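Long-range contact in mediator of RNA polymerase II transcription subunit 18 (Schizosaccharomyces pombe, PDB 3C0T), which serves as a component of the Mediator complex, the coactivator that relays signals from gene-specific regulators to the RNA polymerase II machinery: residues G28-L33 and G128-F133. Numbering follows the deposited sequence.
Sequences GPKTIL and GLEYFF
Pro-29, which follows a cis peptide bond, sets its CB over the centre of the Tyr-131 ring, 3.4 Å from the centroid and 15° off the normal, a CH-pi contact; CG leans toward the phenol end. With CG beside the backbone N (chi1 -68°), the Tyr-131 ring starts out on the Pro-29 side, and the Tyr-131 OH is hydrogen-bonded to Ser-23 OG of helix 15-25. An alanine at Tyr-131 would probably leave Pro-29 without its aromatic partner and Ser-23 without the phenol. On the other face of the sheet, Lys-30 and Glu-130 run side by side, and Lys-30 NZ meets Glu-130 OE1 in a salt bridge of 3.3 Å. Glu-130 OE2 pairs instead with Arg-139, so the carboxylate is shared between two cations. Lys-30 CD also touches Phe-132 CZ at the ring edge, in plane, at 3.9 Å, while Ile-32 CD1 lies 3.8 Å from Glu-130 CD. Reciprocal backbone bonds join Lys-30 with Glu-130 and Ile-32 with Gly-128, the shortest from Ile-32 N to Gly-128 O at 2.7 Å. This pairing, with strand directions 147° apart, is that of a twisted antiparallel sheet, joining strands 27-41 and 118-133 of the Med18 fold beside helix 15-25.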
# COMPACT_ATOMS: atom_id res chain seq x y z
N GLY A 28 -16.88 -2.88 -7.44
CA GLY A 28 -15.70 -2.30 -8.04
C GLY A 28 -15.44 -3.00 -9.35
O GLY A 28 -16.35 -3.61 -9.90
N PRO A 29 -14.20 -2.99 -9.86
CA PRO A 29 -13.03 -2.34 -9.26
C PRO A 29 -12.73 -0.98 -9.86
O PRO A 29 -13.38 -0.54 -10.81
CB PRO A 29 -11.92 -3.32 -9.57
CG PRO A 29 -12.26 -3.70 -10.99
CD PRO A 29 -13.79 -3.84 -11.00
N LYS A 30 -11.75 -0.30 -9.28
CA LYS A 30 -11.31 0.99 -9.81
C LYS A 30 -9.80 0.80 -9.93
O LYS A 30 -9.19 0.16 -9.07
CB LYS A 30 -11.66 2.14 -8.85
CG LYS A 30 -10.66 2.41 -7.75
CD LYS A 30 -11.11 3.61 -6.91
CE LYS A 30 -10.12 3.91 -5.78
NZ LYS A 30 -10.63 4.94 -4.83
N THR A 31 -9.21 1.32 -10.99
CA THR A 31 -7.78 1.16 -11.16
C THR A 31 -7.02 1.97 -10.14
O THR A 31 -7.49 3.00 -9.67
CB THR A 31 -7.29 1.58 -12.56
OG1 THR A 31 -7.48 2.99 -12.72
CG2 THR A 31 -8.07 0.87 -13.64
N ILE A 32 -5.83 1.49 -9.81
CA ILE A 32 -4.95 2.13 -8.87
C ILE A 32 -3.58 2.29 -9.54
O ILE A 32 -3.01 1.32 -10.04
CB ILE A 32 -4.73 1.26 -7.61
CG1 ILE A 32 -6.02 1.16 -6.78
CG2 ILE A 32 -3.56 1.81 -6.80
CD1 ILE A 32 -6.51 2.48 -6.19
N LEU A 33 -3.07 3.52 -9.58
CA LEU A 33 -1.74 3.77 -10.11
C LEU A 33 -1.21 4.95 -9.30
O LEU A 33 -1.58 6.10 -9.54
CB LEU A 33 -1.76 4.12 -11.60
CG LEU A 33 -0.34 4.08 -12.20
CD1 LEU A 33 0.15 2.63 -12.20
CD2 LEU A 33 -0.34 4.64 -13.61
N GLY A 128 -2.51 -1.57 -9.51
CA GLY A 128 -3.47 -2.55 -9.06
C GLY A 128 -4.93 -2.16 -9.22
O GLY A 128 -5.26 -1.17 -9.89
N LEU A 129 -5.79 -2.97 -8.61
CA LEU A 129 -7.23 -2.77 -8.65
C LEU A 129 -7.76 -2.65 -7.23
O LEU A 129 -7.21 -3.23 -6.29
CB LEU A 129 -7.91 -3.96 -9.35
CG LEU A 129 -7.70 -4.06 -10.86
CD1 LEU A 129 -8.21 -5.41 -11.38
CD2 LEU A 129 -8.42 -2.90 -11.54
N GLU A 130 -8.84 -1.90 -7.08
CA GLU A 130 -9.42 -1.73 -5.77
C GLU A 130 -10.91 -2.04 -5.80
O GLU A 130 -11.64 -1.58 -6.69
CB GLU A 130 -9.20 -0.30 -5.28
CG GLU A 130 -9.06 -0.20 -3.78
CD GLU A 130 -8.59 1.16 -3.32
OE1 GLU A 130 -9.34 2.15 -3.52
OE2 GLU A 130 -7.47 1.25 -2.75
N TYR A 131 -11.35 -2.86 -4.85
CA TYR A 131 -12.74 -3.25 -4.73
C TYR A 131 -13.26 -2.78 -3.37
O TYR A 131 -12.48 -2.30 -2.55
CB TYR A 131 -12.89 -4.77 -4.83
CG TYR A 131 -12.58 -5.35 -6.19
CD1 TYR A 131 -11.27 -5.63 -6.58
CD2 TYR A 131 -13.61 -5.67 -7.07
CE1 TYR A 131 -10.99 -6.22 -7.82
CE2 TYR A 131 -13.35 -6.26 -8.31
CZ TYR A 131 -12.04 -6.53 -8.67
OH TYR A 131 -11.80 -7.15 -9.87
N PHE A 132 -14.56 -2.93 -3.14
CA PHE A 132 -15.18 -2.52 -1.87
C PHE A 132 -16.31 -3.46 -1.51
O PHE A 132 -17.00 -3.98 -2.39
CB PHE A 132 -15.75 -1.09 -1.97
CG PHE A 132 -14.94 -0.16 -2.83
CD1 PHE A 132 -15.04 -0.21 -4.22
CD2 PHE A 132 -14.02 0.72 -2.25
CE1 PHE A 132 -14.22 0.61 -5.04
CE2 PHE A 132 -13.20 1.55 -3.05
CZ PHE A 132 -13.30 1.49 -4.44
N PHE A 133 -16.50 -3.68 -0.21
CA PHE A 133 -17.58 -4.53 0.28
C PHE A 133 -17.57 -4.52 1.82
O PHE A 133 -16.50 -4.41 2.44
CB PHE A 133 -17.42 -5.96 -0.25
CG PHE A 133 -18.73 -6.62 -0.59
CD1 PHE A 133 -19.57 -6.07 -1.55
CD2 PHE A 133 -19.12 -7.80 0.04
CE1 PHE A 133 -20.80 -6.68 -1.88
CE2 PHE A 133 -20.34 -8.42 -0.28
CZ PHE A 133 -21.18 -7.85 -1.25